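Long-range contacts in flocculation protein FLO11 (Saccharomyces cerevisiae, PDB 4UYT), which mediates homotypic cell-cell adhesion during yeast flocculation and plays a role in biofilm formation and invasive growth, its adhesive N-terminal domain being the part described here: residues Q31-D35 and F119-Y125; N45-I51 and A99-A105; N110-M116 and P164-I170. All blocks are in the same frame, centred on the assembly; numbering follows the deposited sequence.

Contact 1 (Q31-D35 and F119-Y125)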
loop_
_atom_site.group_PDB
_atom_site.type_symbol
_atom_site.label_atom_id
_atom_site.label_comp_id
_atom_site.label_asym_id
_atom_site.label_seq_id
_atom_site.Cartn_x
_atom_site.Cartn_y
_atom_site.Cartn_z
ATOM N N GLN A 31 -7.567 -10.042 -7.085
ATOM C CA GLN A 31 -6.939 -9.995 -5.784
ATOM C C GLN A 31 -5.495 -9.508 -5.846
ATOM O O GLN A 31 -4.697 -9.937 -6.670
ATOM C CB GLN A 31 -6.988 -11.343 -5.118
ATOM C CG GLN A 31 -8.407 -11.756 -4.740
ATOM C CD GLN A 31 -8.502 -13.203 -4.344
ATOM O OE1 GLN A 31 -7.490 -13.900 -4.133
ATOM N NE2 GLN A 31 -9.723 -13.663 -4.198
ATOM N N TYR A 32 -5.168 -8.609 -4.924
ATOM C CA TYR A 32 -3.787 -8.160 -4.658
ATOM C C TYR A 32 -3.515 -8.372 -3.171
ATOM O O TYR A 32 -4.437 -8.370 -2.363
ATOM C CB TYR A 32 -3.602 -6.666 -4.966
ATOM C CG TYR A 32 -3.698 -6.290 -6.415
ATOM C CD1 TYR A 32 -4.929 -6.237 -7.064
ATOM C CD2 TYR A 32 -2.555 -5.890 -7.128
ATOM C CE1 TYR A 32 -5.021 -5.851 -8.389
ATOM C CE2 TYR A 32 -2.645 -5.507 -8.454
ATOM C CZ TYR A 32 -3.882 -5.500 -9.078
ATOM O OH TYR A 32 -3.973 -5.103 -10.390
ATOM N N THR A 33 -2.220 -8.423 -2.841
ATOM C CA THR A 33 -1.746 -8.402 -1.483
ATOM C C THR A 33 -0.747 -7.274 -1.303
ATOM O O THR A 33 -0.096 -6.825 -2.250
ATOM C CB THR A 33 -1.090 -9.742 -1.077
ATOM O OG1 THR A 33 0.019 -10.005 -1.933
ATOM C CG2 THR A 33 -2.099 -10.903 -1.141
ATOM N N LEU A 34 -0.591 -6.854 -0.054
ATOM C CA LEU A 34 0.381 -5.838 0.334
ATOM C C LEU A 34 1.098 -6.297 1.576
ATOM O O LEU A 34 0.449 -6.748 2.521
ATOM C CB LEU A 34 -0.308 -4.475 0.547
ATOM C CG LEU A 34 0.609 -3.316 0.944
ATOM C CD1 LEU A 34 0.066 -1.980 0.426
ATOM C CD2 LEU A 34 0.860 -3.212 2.440
ATOM N N ASP A 35 2.423 -6.139 1.587
ATOM C CA ASP A 35 3.221 -6.345 2.768
ATOM C C ASP A 35 4.090 -5.101 2.983
ATOM O O ASP A 35 4.525 -4.466 2.051
ATOM C CB ASP A 35 4.104 -7.592 2.609
ATOM C CG ASP A 35 4.681 -8.086 3.895
ATOM O OD1 ASP A 35 4.225 -7.684 4.982
ATOM O OD2 ASP A 35 5.565 -8.973 3.798
ATOM N N PHE A 119 -3.777 4.271 3.857
ATOM C CA PHE A 119 -3.689 4.946 2.581
ATOM C C PHE A 119 -4.405 4.081 1.550
ATOM O O PHE A 119 -4.871 2.981 1.838
ATOM C CB PHE A 119 -2.213 5.238 2.202
ATOM C CG PHE A 119 -1.336 4.004 2.170
ATOM C CD1 PHE A 119 -1.284 3.201 1.061
ATOM C CD2 PHE A 119 -0.559 3.651 3.260
ATOM C CE1 PHE A 119 -0.493 2.054 1.040
ATOM C CE2 PHE A 119 0.244 2.522 3.251
ATOM C CZ PHE A 119 0.267 1.735 2.123
ATOM N N GLN A 120 -4.462 4.596 0.328
ATOM C CA GLN A 120 -5.020 3.856 -0.785
ATOM C C GLN A 120 -4.044 3.859 -1.927
ATOM O O GLN A 120 -3.180 4.732 -2.037
ATOM C CB GLN A 120 -6.369 4.428 -1.225
ATOM C CG GLN A 120 -7.366 4.563 -0.090
ATOM C CD GLN A 120 -7.124 5.812 0.720
ATOM O OE1 GLN A 120 -6.973 6.892 0.158
ATOM N NE2 GLN A 120 -7.057 5.675 2.050
ATOM N N ILE A 121 -4.201 2.863 -2.787
ATOM C CA ILE A 121 -3.453 2.787 -4.016
ATOM C C ILE A 121 -4.461 2.832 -5.160
ATOM O O ILE A 121 -5.359 1.977 -5.232
ATOM C CB ILE A 121 -2.555 1.539 -4.081
ATOM C CG1 ILE A 121 -1.657 1.446 -2.836
ATOM C CG2 ILE A 121 -1.731 1.582 -5.360
ATOM C CD1 ILE A 121 -0.692 0.284 -2.856
ATOM N N GLN A 122 -4.308 3.842 -6.018
ATOM C CA GLN A 122 -5.238 4.097 -7.101
ATOM C C GLN A 122 -4.613 3.556 -8.373
ATOM O O GLN A 122 -3.566 4.033 -8.828
ATOM C CB GLN A 122 -5.497 5.596 -7.202
ATOM C CG GLN A 122 -6.433 6.035 -8.306
ATOM C CD GLN A 122 -6.446 7.547 -8.445
ATOM O OE1 GLN A 122 -6.718 8.263 -7.495
ATOM N NE2 GLN A 122 -6.106 8.030 -9.623
ATOM N N PHE A 123 -5.308 2.574 -8.956
ATOM C CA PHE A 123 -4.902 1.952 -10.206
ATOM C C PHE A 123 -5.817 2.452 -11.325
ATOM O O PHE A 123 -7.045 2.478 -11.177
ATOM C CB PHE A 123 -5.106 0.441 -10.134
ATOM C CG PHE A 123 -4.151 -0.308 -9.227
ATOM C CD1 PHE A 123 -4.306 -0.276 -7.849
ATOM C CD2 PHE A 123 -3.152 -1.106 -9.757
ATOM C CE1 PHE A 123 -3.443 -0.988 -7.030
ATOM C CE2 PHE A 123 -2.316 -1.856 -8.946
ATOM C CZ PHE A 123 -2.472 -1.807 -7.583
ATOM N N GLU A 124 -5.220 2.779 -12.458
ATOM C CA GLU A 124 -5.983 3.026 -13.672
ATOM C C GLU A 124 -5.338 2.211 -14.767
ATOM O O GLU A 124 -4.252 2.539 -15.246
ATOM C CB GLU A 124 -5.984 4.515 -14.062
ATOM C CG GLU A 124 -6.713 5.431 -13.100
ATOM C CD GLU A 124 -6.689 6.899 -13.524
ATOM O OE1 GLU A 124 -6.106 7.249 -14.575
ATOM O OE2 GLU A 124 -7.258 7.721 -12.779
ATOM N N TYR A 125 -6.054 1.176 -15.199
ATOM C CA TYR A 125 -5.686 0.403 -16.360
ATOM C C TYR A 125 -6.575 0.782 -17.542
ATOM O O TYR A 125 -7.709 1.241 -17.380
ATOM C CB TYR A 125 -5.881 -1.083 -16.085
ATOM C CG TYR A 125 -4.976 -1.702 -15.033
ATOM C CD1 TYR A 125 -3.717 -2.180 -15.380
ATOM C CD2 TYR A 125 -5.421 -1.931 -13.731
ATOM C CE1 TYR A 125 -2.891 -2.813 -14.459
ATOM C CE2 TYR A 125 -4.613 -2.579 -12.809
ATOM C CZ TYR A 125 -3.347 -3.029 -13.169
ATOM O OH TYR A 125 -2.522 -3.717 -12.299
#
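Leu34 and Ile121 mark where two strands from different sheets come nearest: the CA atom of Leu34 lies 10.4 Å from the CA atom of Ile121, and the axes of the 32-35 and 120-125 segments pass 11.2 Å apart with an angle of 140° between their directions. Across such a gap the main chains cannot bond to each other, and the joining falls to side chains. Leu34 reaches in with its CD1 methyl, which touches two partners: CZ of Phe119 and CD1 of Ile121, each 4.1 Å from Leu34 CD1. The Phe119 ring arrives from the opposite direction. Its CG sits between the backbone N and the carbonyl carbon (chi1 56°), which brings the far end of the ring inward.

This is the interior of a β-sandwich, here the fibronectin type III-like adhesin domain of Flo11, with strand 32-43 in one layer and strand 120-125 in the other. Further along, the rings of Tyr32 and Phe123 pass alongside, pointing opposite ways, with planes inclined at 49°. Their CE2 atoms, Tyr32 CE2 and Phe123 CE2, meet at 3.7 Å. Phe144 stacks on Phe123 from the adjoining strand. Beyond the ring of Tyr32, its hydroxyl meets that of Tyr125 with both C-O bonds bent away from the O...O line: Tyr32 OH and Tyr125 OH are hydrogen-bonded at 2.8 Å, each oxygen lying at the edge of the other's ring and near its plane. The bond gives two phenol oxygens of buried residues a mutual partner, while the ring of Tyr125 also meets that of Trp137 obliquely.

Contact 2 (N45-I51 and A99-A105). With NA (sodium ion), chain G.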
loop_
_atom_site.group_PDB
_atom_site.type_symbol
_atom_site.label_atom_id
_atom_site.label_comp_id
_atom_site.label_asym_id
_atom_site.label_seq_id
_atom_site.Cartn_x
_atom_site.Cartn_y
_atom_site.Cartn_z
ATOM N N ASN A 45 7.936 11.801 14.305
ATOM C CA ASN A 45 7.134 10.550 14.150
ATOM C C ASN A 45 7.063 10.110 12.702
ATOM O O ASN A 45 6.067 9.522 12.258
ATOM C CB ASN A 45 5.721 10.690 14.752
ATOM C CG ASN A 45 5.811 10.793 16.241
ATOM O OD1 ASN A 45 6.242 9.840 16.891
ATOM N ND2 ASN A 45 5.419 11.908 16.797
ATOM N N THR A 46 8.147 10.392 11.991
ATOM C CA THR A 46 8.255 10.138 10.576
ATOM C C THR A 46 9.056 8.858 10.345
ATOM O O THR A 46 10.163 8.701 10.893
ATOM C CB THR A 46 8.951 11.306 9.897
ATOM O OG1 THR A 46 8.230 12.500 10.210
ATOM C CG2 THR A 46 8.990 11.123 8.411
ATOM N N TYR A 47 8.493 7.970 9.519
ATOM C CA TYR A 47 9.121 6.682 9.188
ATOM C C TYR A 47 9.156 6.545 7.692
ATOM O O TYR A 47 8.211 6.902 6.995
ATOM C CB TYR A 47 8.301 5.504 9.769
ATOM C CG TYR A 47 8.127 5.600 11.247
ATOM C CD1 TYR A 47 7.147 6.402 11.814
ATOM C CD2 TYR A 47 8.950 4.875 12.103
ATOM C CE1 TYR A 47 7.019 6.504 13.157
ATOM C CE2 TYR A 47 8.802 4.960 13.468
ATOM C CZ TYR A 47 7.829 5.789 13.994
ATOM O OH TYR A 47 7.690 5.860 15.343
ATOM N N GLN A 48 10.268 5.978 7.225
ATOM C CA GLN A 48 10.414 5.588 5.840
ATOM C C GLN A 48 10.054 4.115 5.743
ATOM O O GLN A 48 10.674 3.279 6.401
ATOM C CB GLN A 48 11.845 5.832 5.379
ATOM C CG GLN A 48 12.032 5.557 3.907
ATOM C CD GLN A 48 13.362 6.014 3.416
ATOM O OE1 GLN A 48 14.376 5.479 3.808
ATOM N NE2 GLN A 48 13.372 7.018 2.557
ATOM N N ILE A 49 9.008 3.803 4.972
ATOM C CA ILE A 49 8.512 2.450 4.848
ATOM C C ILE A 49 8.613 1.978 3.417
ATOM O O ILE A 49 8.560 2.801 2.498
ATOM C CB ILE A 49 7.071 2.312 5.383
ATOM C CG1 ILE A 49 6.005 2.903 4.466
ATOM C CG2 ILE A 49 7.009 2.911 6.771
ATOM C CD1 ILE A 49 4.584 2.623 4.920
ATOM N N THR A 50 8.738 0.666 3.264
ATOM C CA THR A 50 8.738 0.055 1.967
ATOM C C THR A 50 7.576 -0.953 1.943
ATOM O O THR A 50 7.438 -1.765 2.846
ATOM C CB THR A 50 10.062 -0.642 1.685
ATOM O OG1 THR A 50 11.098 0.359 1.720
ATOM C CG2 THR A 50 10.066 -1.305 0.323
ATOM N N ILE A 51 6.807 -0.894 0.873
ATOM C CA ILE A 51 5.731 -1.822 0.628
ATOM C C ILE A 51 6.038 -2.694 -0.580
ATOM O O ILE A 51 6.746 -2.259 -1.488
ATOM C CB ILE A 51 4.360 -1.114 0.474
ATOM C CG1 ILE A 51 4.299 -0.200 -0.755
ATOM C CG2 ILE A 51 4.020 -0.368 1.748
ATOM C CD1 ILE A 51 2.927 0.379 -1.067
ATOM N N ALA A 99 7.440 0.134 -3.287
ATOM C CA ALA A 99 7.488 1.589 -3.176
ATOM C C ALA A 99 8.008 1.928 -1.804
ATOM O O ALA A 99 7.696 1.230 -0.846
ATOM C CB ALA A 99 6.111 2.198 -3.392
ATOM N N THR A 100 8.751 3.022 -1.725
ATOM C CA THR A 100 9.285 3.530 -0.459
ATOM C C THR A 100 8.861 4.977 -0.301
ATOM O O THR A 100 8.996 5.775 -1.226
ATOM C CB THR A 100 10.819 3.374 -0.421
ATOM O OG1 THR A 100 11.185 1.986 -0.518
ATOM C CG2 THR A 100 11.389 3.917 0.853
ATOM N N PHE A 101 8.335 5.318 0.859
ATOM C CA PHE A 101 7.813 6.654 1.094
ATOM C C PHE A 101 7.728 6.855 2.585
ATOM O O PHE A 101 7.913 5.936 3.358
ATOM C CB PHE A 101 6.469 6.898 0.405
ATOM C CG PHE A 101 5.381 5.937 0.820
ATOM C CD1 PHE A 101 5.277 4.666 0.248
ATOM C CD2 PHE A 101 4.441 6.304 1.762
ATOM C CE1 PHE A 101 4.292 3.793 0.625
ATOM C CE2 PHE A 101 3.432 5.424 2.124
ATOM C CZ PHE A 101 3.370 4.171 1.558
ATOM N N GLU A 102 7.481 8.111 2.983
ATOM C CA GLU A 102 7.430 8.467 4.389
ATOM C C GLU A 102 5.979 8.639 4.877
ATOM O O GLU A 102 5.107 9.152 4.182
ATOM C CB GLU A 102 8.249 9.725 4.663
ATOM C CG GLU A 102 9.735 9.469 4.534
ATOM C CD GLU A 102 10.564 10.730 4.721
ATOM O OE1 GLU A 102 10.172 11.819 4.282
ATOM O OE2 GLU A 102 11.640 10.637 5.279
ATOM N N VAL A 103 5.787 8.226 6.129
ATOM C CA VAL A 103 4.520 8.375 6.809
ATOM C C VAL A 103 4.774 8.972 8.180
ATOM O O VAL A 103 5.840 8.785 8.763
ATOM C CB VAL A 103 3.764 7.039 6.952
ATOM C CG1 VAL A 103 3.436 6.464 5.586
ATOM C CG2 VAL A 103 4.543 6.040 7.799
ATOM N N TYR A 104 3.747 9.626 8.709
ATOM C CA TYR A 104 3.721 10.011 10.096
ATOM C C TYR A 104 2.839 8.997 10.821
ATOM O O TYR A 104 1.644 8.875 10.535
ATOM C CB TYR A 104 3.116 11.410 10.279
ATOM C CG TYR A 104 3.698 12.512 9.439
ATOM C CD1 TYR A 104 5.068 12.670 9.252
ATOM C CD2 TYR A 104 2.841 13.459 8.857
ATOM C CE1 TYR A 104 5.587 13.712 8.510
ATOM C CE2 TYR A 104 3.355 14.495 8.105
ATOM C CZ TYR A 104 4.717 14.628 7.933
ATOM O OH TYR A 104 5.177 15.677 7.193
ATOM N N ALA A 105 3.444 8.214 11.712
ATOM C CA ALA A 105 2.715 7.129 12.426
ATOM C C ALA A 105 2.640 7.510 13.868
ATOM O O ALA A 105 3.677 7.594 14.536
ATOM C CB ALA A 105 3.423 5.790 12.239
HETATM NA NA NA G . 12.110 1.450 4.759
HETATM O O HOH W 1 5.733 7.240 16.328
HETATM O O HOH W 2 14.127 2.613 4.148
#
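Ile49 and Phe101 form a hydrogen-bonded pair of neighbouring antiparallel strands, and their side chains close over one another. Both carry the first branch between the backbone N and the carbonyl carbon (chi1 75° for Ile49 CG1, 58° for Phe101 CG), a setting that lays Ile49 CG1 over one face of the phenyl ring, off-centre toward the rim and 4.2 Å from the centroid of Phe101, in a CH-pi contact. The tip of the isoleucine continues into the core, CD1 of Ile49 lying near CZ of Phe101 and 4.1 Å from CG1 of Val103. Ile51 approaches the same ring differently: its CD1 stands at the edge, 4.0 Å from Phe101 CE1.

These residues line the inner face of the four-stranded sheet of the β-sandwich, in which 46-55 runs beside the outermost strand 96-104. Paired main-chain bonds at Tyr47-Val103, Ile49-Phe101 and Ile51-Ala99 set the register. The opposite face, formed by Thr46, Gln48, Thr50 and their partners, is more polar. At the non-hydrogen-bonded pair of Thr50 and Thr100, the hydroxyls turn together, Thr50 OG1 and Thr100 OG1 being hydrogen-bonded at 2.8 Å. The extended chain of Gln48 leans diagonally across the strands, its CG 3.5 Å from CG2 of Thr100. Its backbone instead serves a sodium ion, which Gln48 O binds at 2.9 Å together with Ser38 and a water that also donates to Gln48 OE1.

At the far end the Tyr47 ring brings its CE1 to 3.8 Å from CB of Ala105. Its OH is hydrogen-bonded to the backbone N of Asp171 and donates to a water 2.6 Å from Tyr47 OH, lying in the ring plane; this water in turn donates to Asn45 OD1 and to Ala105 O.

Contact 3 (N110-M116 and P164-I170). With NA (sodium ion), chain B.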
loop_
_atom_site.group_PDB
_atom_site.type_symbol
_atom_site.label_atom_id
_atom_site.label_comp_id
_atom_site.label_asym_id
_atom_site.label_seq_id
_atom_site.Cartn_x
_atom_site.Cartn_y
_atom_site.Cartn_z
ATOM N N ASN A 110 -0.192 0.382 21.589
ATOM C CA ASN A 110 0.139 0.182 22.975
ATOM C C ASN A 110 1.262 1.195 23.257
ATOM O O ASN A 110 1.569 2.050 22.425
ATOM C CB ASN A 110 0.536 -1.264 23.237
ATOM C CG ASN A 110 1.649 -1.728 22.334
ATOM O OD1 ASN A 110 2.654 -1.043 22.194
ATOM N ND2 ASN A 110 1.459 -2.851 21.661
ATOM N N SER A 111 1.869 1.119 24.416
ATOM C CA SER A 111 2.845 2.156 24.762
ATOM C C SER A 111 4.108 2.091 23.942
ATOM O O SER A 111 4.818 3.098 23.899
ATOM C CB SER A 111 3.231 2.081 26.219
ATOM O OG SER A 111 3.894 0.870 26.480
ATOM N N CYS A 112 4.374 0.973 23.260
ATOM C CA CYS A 112 5.599 0.773 22.490
ATOM C C CYS A 112 5.439 0.859 20.986
ATOM O O CYS A 112 6.451 0.975 20.325
ATOM C CB CYS A 112 6.259 -0.563 22.816
ATOM S SG CYS A 112 7.113 -0.638 24.388
ATOM N N GLN A 113 4.204 0.777 20.470
ATOM C CA GLN A 113 3.964 0.538 19.050
ATOM C C GLN A 113 2.892 1.444 18.506
ATOM O O GLN A 113 1.962 1.786 19.225
ATOM C CB GLN A 113 3.593 -0.919 18.829
ATOM C CG GLN A 113 4.713 -1.795 19.349
ATOM C CD GLN A 113 4.478 -3.215 19.204
ATOM O OE1 GLN A 113 3.509 -3.770 19.738
ATOM N NE2 GLN A 113 5.342 -3.844 18.385
ATOM N N VAL A 114 3.049 1.826 17.237
ATOM C CA VAL A 114 2.154 2.731 16.552
ATOM C C VAL A 114 1.682 2.078 15.255
ATOM O O VAL A 114 2.436 1.344 14.609
ATOM C CB VAL A 114 2.799 4.113 16.239
ATOM C CG1 VAL A 114 2.720 5.056 17.439
ATOM C CG2 VAL A 114 4.207 3.954 15.652
ATOM N N TRP A 115 0.475 2.433 14.851
ATOM C CA TRP A 115 -0.109 2.040 13.595
ATOM C C TRP A 115 0.437 2.849 12.437
ATOM O O TRP A 115 0.569 4.080 12.481
ATOM C CB TRP A 115 -1.618 2.255 13.608
ATOM C CG TRP A 115 -2.395 1.276 14.439
ATOM C CD1 TRP A 115 -2.934 1.480 15.660
ATOM C CD2 TRP A 115 -2.754 -0.048 14.052
ATOM N NE1 TRP A 115 -3.607 0.365 16.060
ATOM C CE2 TRP A 115 -3.541 -0.591 15.081
ATOM C CE3 TRP A 115 -2.525 -0.812 12.910
ATOM C CZ2 TRP A 115 -4.073 -1.886 15.016
ATOM C CZ3 TRP A 115 -3.081 -2.076 12.834
ATOM C CH2 TRP A 115 -3.845 -2.608 13.892
ATOM N N MET A 116 0.672 2.158 11.346
ATOM C CA MET A 116 0.772 2.804 10.060
ATOM C C MET A 116 -0.503 3.611 9.782
ATOM O O MET A 116 -1.592 3.070 9.932
ATOM C CB MET A 116 0.898 1.718 9.007
ATOM C CG MET A 116 1.122 2.202 7.592
ATOM S SD MET A 116 1.207 0.832 6.441
ATOM C CE MET A 116 -0.529 0.478 6.220
ATOM N N PRO A 164 -4.287 -5.409 4.843
ATOM C CA PRO A 164 -4.168 -5.174 6.270
ATOM C C PRO A 164 -3.508 -3.852 6.602
ATOM O O PRO A 164 -2.729 -3.284 5.843
ATOM C CB PRO A 164 -3.277 -6.346 6.757
ATOM C CG PRO A 164 -2.601 -6.886 5.543
ATOM C CD PRO A 164 -3.469 -6.552 4.387
ATOM N N GLY A 165 -3.852 -3.348 7.777
ATOM C CA GLY A 165 -2.991 -2.394 8.456
ATOM C C GLY A 165 -1.817 -3.069 9.147
ATOM O O GLY A 165 -1.806 -4.306 9.337
ATOM N N PHE A 166 -0.814 -2.271 9.510
ATOM C CA PHE A 166 0.434 -2.729 10.100
ATOM C C PHE A 166 0.798 -1.830 11.242
ATOM O O PHE A 166 0.403 -0.653 11.285
ATOM C CB PHE A 166 1.566 -2.713 9.068
ATOM C CG PHE A 166 1.408 -3.758 8.022
ATOM C CD1 PHE A 166 0.578 -3.549 6.924
ATOM C CD2 PHE A 166 2.104 -4.974 8.119
ATOM C CE1 PHE A 166 0.414 -4.557 5.988
ATOM C CE2 PHE A 166 1.941 -5.967 7.157
ATOM C CZ PHE A 166 1.110 -5.740 6.102
ATOM N N TYR A 167 1.631 -2.344 12.141
ATOM C CA TYR A 167 2.170 -1.520 13.219
ATOM C C TYR A 167 3.606 -1.929 13.500
ATOM O O TYR A 167 4.101 -2.968 13.064
ATOM C CB TYR A 167 1.268 -1.608 14.450
ATOM C CG TYR A 167 1.192 -2.950 15.157
ATOM C CD1 TYR A 167 2.215 -3.371 15.987
ATOM C CD2 TYR A 167 0.042 -3.715 15.115
ATOM C CE1 TYR A 167 2.146 -4.516 16.724
ATOM C CE2 TYR A 167 -0.056 -4.897 15.870
ATOM C CZ TYR A 167 1.027 -5.283 16.666
ATOM O OH TYR A 167 1.009 -6.423 17.443
ATOM N N TRP A 168 4.308 -1.065 14.223
ATOM C CA TRP A 168 5.728 -1.252 14.501
ATOM C C TRP A 168 6.100 -0.391 15.719
ATOM O O TRP A 168 5.313 0.385 16.232
ATOM C CB TRP A 168 6.580 -0.877 13.311
ATOM C CG TRP A 168 6.339 0.492 12.762
ATOM C CD1 TRP A 168 6.809 1.687 13.256
ATOM C CD2 TRP A 168 5.576 0.822 11.612
ATOM N NE1 TRP A 168 6.372 2.737 12.483
ATOM C CE2 TRP A 168 5.634 2.239 11.451
ATOM C CE3 TRP A 168 4.876 0.064 10.660
ATOM C CZ2 TRP A 168 5.071 2.897 10.371
ATOM C CZ3 TRP A 168 4.310 0.717 9.592
ATOM C CH2 TRP A 168 4.418 2.118 9.451
ATOM N N ASN A 169 7.339 -0.545 16.159
ATOM C CA ASN A 169 7.798 0.141 17.355
ATOM C C ASN A 169 7.976 1.659 17.142
ATOM O O ASN A 169 8.589 2.096 16.168
ATOM C CB ASN A 169 9.094 -0.440 17.878
ATOM C CG ASN A 169 8.877 -1.707 18.690
ATOM O OD1 ASN A 169 7.975 -2.505 18.415
ATOM N ND2 ASN A 169 9.714 -1.914 19.681
ATOM N N ILE A 170 7.523 2.414 18.118
ATOM C CA ILE A 170 7.745 3.860 18.172
ATOM C C ILE A 170 9.244 4.134 18.109
ATOM O O ILE A 170 10.040 3.531 18.851
ATOM C CB ILE A 170 7.120 4.446 19.446
ATOM C CG1 ILE A 170 5.594 4.308 19.418
ATOM C CG2 ILE A 170 7.521 5.909 19.637
ATOM C CD1 ILE A 170 4.938 4.469 20.774
HETATM NA NA NA B . -5.284 -0.197 18.350
HETATM O O HOH W 3 9.216 1.874 20.921
HETATM O O HOH W 4 -2.676 0.536 9.485
HETATM O O HOH W 5 -4.615 -1.343 20.545
#
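Gly165 lies against the rim of Trp115, its carbonyl carbon C 4.0 Å from Trp115 CZ3, and opens the antiparallel pairing of 164-170 with 110-116. Next, the carbonyl of Phe166 takes the N-H of Met116 (Met116 N to Phe166 O, 2.8 Å), and the Met116 methyl stands at the edge of the Phe166 ring. Tyr167 follows on the face it shares with Trp115. With CG between the backbone N and the carbonyl carbon (chi1 67°), the phenol directs an edge at the indole face in a T-shaped pair, centroids of the Tyr167 ring and the Trp115 six-membered ring 5.6 Å apart and planes at 79°. Both aromatics are partly exposed, consistent with a place in the hydrophobic bands through which Flo11 domains bind each other. A modelled sodium ion sits in the indole plane, 2.9 Å from Trp115 NE1, a nitrogen that would normally carry a proton and so makes an unusual ligand.

Trp168 exchanges two backbone bonds with Val114 and turns its ring to the other face, where Trp168 CH2 meets Met116 CB at 3.6 Å. The side chain of Asn169 accepts from Gln113 (NE2 of Gln113 to OD1 of Asn169, 3.0 Å), the two amide planes nearly perpendicular, at 88°; its own ND2 goes to Asp173 O. Last, Ile170 N donates to Cys112 O at 2.8 Å, while CG1 of Ile170 packs on CG1 of Val114 at 3.6 Å. Cys112, disulfide-bonded to Cys176, closes the Asx turn in which its N donates to Asn110 OD1. Strand 166-169 is the middle strand of a three-stranded sheet, between 113-115 and 12-13, and its Phe166 and Trp168 rest on strand 32-43.

In the fold
Contact 1 joins the two layers of the sandwich, contact 2 zips up the edge of one of them, and contact 3 builds the small sheet that packs on its inner face. Contacts 1 and 2 have centres about 17 Å apart but share hydrophobic ground: Ile51 CD1 lies 4.0 Å from both Leu34 CD1 and Ile121 CD1, and the rings of Phe101 and Phe119 meet edge-to-face. Contacts 2 and 3 are nearer, about 12 Å between centres, with Tyr47 CD2 3.4 Å from Trp168 NE1. Contacts 1 and 3, about 21 Å apart, still meet through Phe166 packing on Leu34 and Asp35. The sodium ions at contacts 2 and 3 lie about 22 Å apart, centre to centre.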